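Local atomic coordinates of oligogalacturonate lyase (Yersinia enterocolitica subsp. enterocolitica, PDB entry 3PE7), a protein that cleaves short oligogalacturonides, breakdown products of pectin, in the cytoplasm by beta-elimination, using a seven-bladed beta-propeller that carries a manganese ion. Residues H159-F163 with T164-C168. Residues are numbered along the deposited sequence; the frame is centred on the assembly and turned at random.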
loop_
_atom_site.group_PDB
_atom_site.type_symbol
_atom_site.label_atom_id
_atom_site.label_comp_id
_atom_site.label_asym_id
_atom_site.label_seq_id
_atom_site.Cartn_x
_atom_site.Cartn_y
_atom_site.Cartn_z
ATOM N N HIS A 159 -6.315 -15.253 11.364
ATOM C CA HIS A 159 -6.734 -16.543 10.811
ATOM C C HIS A 159 -8.153 -16.932 11.221
ATOM O O HIS A 159 -8.999 -17.228 10.363
ATOM C CB HIS A 159 -5.732 -17.646 11.199
ATOM C CG HIS A 159 -6.049 -18.985 10.607
ATOM N ND1 HIS A 159 -6.821 -19.922 11.258
ATOM C CD2 HIS A 159 -5.711 -19.536 9.418
ATOM C CE1 HIS A 159 -6.931 -21.001 10.502
ATOM N NE2 HIS A 159 -6.276 -20.788 9.377
ATOM N N GLU A 160 -8.422 -16.901 12.527
ATOM C CA GLU A 160 -9.714 -17.314 13.086
ATOM C C GLU A 160 -10.868 -16.397 12.699
ATOM O O GLU A 160 -12.024 -16.834 12.627
ATOM C CB GLU A 160 -9.637 -17.412 14.620
ATOM C CG GLU A 160 -8.694 -18.528 15.132
ATOM C CD GLU A 160 -9.062 -19.908 14.618
ATOM O OE1 GLU A 160 -10.241 -20.305 14.743
ATOM O OE2 GLU A 160 -8.159 -20.603 14.099
ATOM N N PHE A 161 -10.553 -15.124 12.459
ATOM C CA PHE A 161 -11.578 -14.132 12.146
ATOM C C PHE A 161 -12.371 -14.515 10.891
ATOM O O PHE A 161 -13.584 -14.290 10.817
ATOM C CB PHE A 161 -10.929 -12.763 11.957
ATOM C CG PHE A 161 -11.913 -11.647 11.846
ATOM C CD1 PHE A 161 -12.786 -11.354 12.899
ATOM C CD2 PHE A 161 -11.977 -10.877 10.690
ATOM C CE1 PHE A 161 -13.705 -10.307 12.788
ATOM C CE2 PHE A 161 -12.890 -9.823 10.587
ATOM C CZ PHE A 161 -13.754 -9.543 11.634
ATOM N N TYR A 162 -11.666 -15.082 9.923
ATOM C CA TYR A 162 -12.267 -15.499 8.651
ATOM C C TYR A 162 -13.488 -16.419 8.844
ATOM O O TYR A 162 -14.504 -16.264 8.169
ATOM C CB TYR A 162 -11.207 -16.192 7.790
ATOM C CG TYR A 162 -11.754 -16.989 6.617
ATOM C CD1 TYR A 162 -11.792 -18.391 6.654
ATOM C CD2 TYR A 162 -12.221 -16.348 5.475
ATOM C CE1 TYR A 162 -12.293 -19.128 5.580
ATOM C CE2 TYR A 162 -12.733 -17.073 4.396
ATOM C CZ TYR A 162 -12.762 -18.462 4.453
ATOM O OH TYR A 162 -13.250 -19.182 3.384
ATOM N N PHE A 163 -13.388 -17.340 9.794
ATOM C CA PHE A 163 -14.436 -18.342 10.002
ATOM C C PHE A 163 -15.686 -17.793 10.686
ATOM O O PHE A 163 -16.735 -18.457 10.681
ATOM C CB PHE A 163 -13.873 -19.523 10.796
ATOM C CG PHE A 163 -12.701 -20.186 10.138
ATOM C CD1 PHE A 163 -12.894 -21.196 9.199
ATOM C CD2 PHE A 163 -11.400 -19.796 10.448
ATOM C CE1 PHE A 163 -11.798 -21.818 8.588
ATOM C CE2 PHE A 163 -10.290 -20.414 9.834
ATOM C CZ PHE A 163 -10.496 -21.423 8.909
ATOM N N THR A 164 -15.587 -16.590 11.253
ATOM C CA THR A 164 -16.716 -15.955 11.935
ATOM C C THR A 164 -17.746 -15.345 10.988
ATOM O O THR A 164 -18.813 -14.947 11.424
ATOM C CB THR A 164 -16.267 -14.866 12.938
ATOM O OG1 THR A 164 -15.671 -13.776 12.232
ATOM C CG2 THR A 164 -15.285 -15.422 13.974
ATOM N N LYS A 165 -17.417 -15.272 9.695
ATOM C CA LYS A 165 -18.317 -14.678 8.692
ATOM C C LYS A 165 -18.839 -13.308 9.116
ATOM O O LYS A 165 -20.061 -13.105 9.247
ATOM C CB LYS A 165 -19.489 -15.621 8.363
ATOM C CG LYS A 165 -19.090 -16.841 7.562
ATOM C CD LYS A 165 -20.310 -17.671 7.182
ATOM C CE LYS A 165 -19.928 -19.108 6.917
ATOM N NZ LYS A 165 -19.390 -19.338 5.541
ATOM N N PRO A 166 -17.921 -12.354 9.335
ATOM C CA PRO A 166 -18.320 -11.033 9.812
ATOM C C PRO A 166 -19.146 -10.291 8.771
ATOM O O PRO A 166 -18.930 -10.472 7.566
ATOM C CB PRO A 166 -16.988 -10.307 10.001
ATOM C CG PRO A 166 -16.038 -11.002 9.023
ATOM C CD PRO A 166 -16.469 -12.444 9.065
ATOM N N CYS A 167 -20.078 -9.473 9.248
ATOM C CA CYS A 167 -20.872 -8.608 8.390
ATOM C C CYS A 167 -20.031 -7.402 7.969
ATOM O O CYS A 167 -19.669 -6.560 8.792
ATOM C CB CYS A 167 -22.131 -8.146 9.102
ATOM S SG CYS A 167 -23.149 -7.029 8.092
ATOM N N CYS A 168 -19.705 -7.357 6.679
ATOM C CA CYS A 168 -18.897 -6.299 6.109
ATOM C C CYS A 168 -19.679 -5.578 5.034
ATOM O O CYS A 168 -20.388 -6.210 4.250
ATOM C CB CYS A 168 -17.649 -6.900 5.453
ATOM S SG CYS A 168 -16.571 -7.782 6.590
#
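F161 and T164 meet where the chain leaves helix 155-161, the short helix inserted between strands 138-145 and 168-174 of one blade of the seven-bladed beta-propeller. Hydrogen bonds close the turn first. The carbonyl oxygen of F161 takes two donors from a single residue: T164 N at 3.1 Å, coming from well above the carbonyl plane, and T164 OG1 at 2.6 Å, lying in that plane on a lone pair. With chi1 at 66°, OG1 sits between T164's own backbone N and carbonyl carbon, folded back toward the helix. One residue on, K165 N reaches Y162 O at 3.4 Å, a weak bond though nearly straight. K165 then takes left-handed backbone angles (phi 50°, psi 60°), and the chain breaks away from the helical path.

Apolar packing follows on the buried side. The F161 ring, its CG anti to the backbone N, swings toward the ring of P166, and both lean on I144 of the neighbouring strand; W189 meets F161 edge-to-face. On the more exposed side the aromatic rings of Y162 and F163 pack together, CD1 of Y162 standing 3.7 Å above the centre of the F163 ring.

Charge gathers at E160, whose OE2 receives H159 ND1 at 3.2 Å and forms a salt bridge with K156. Across the turn F161 meets P166 at two equally close points, CZ against CB and CE2 against CG, each at 3.7 Å.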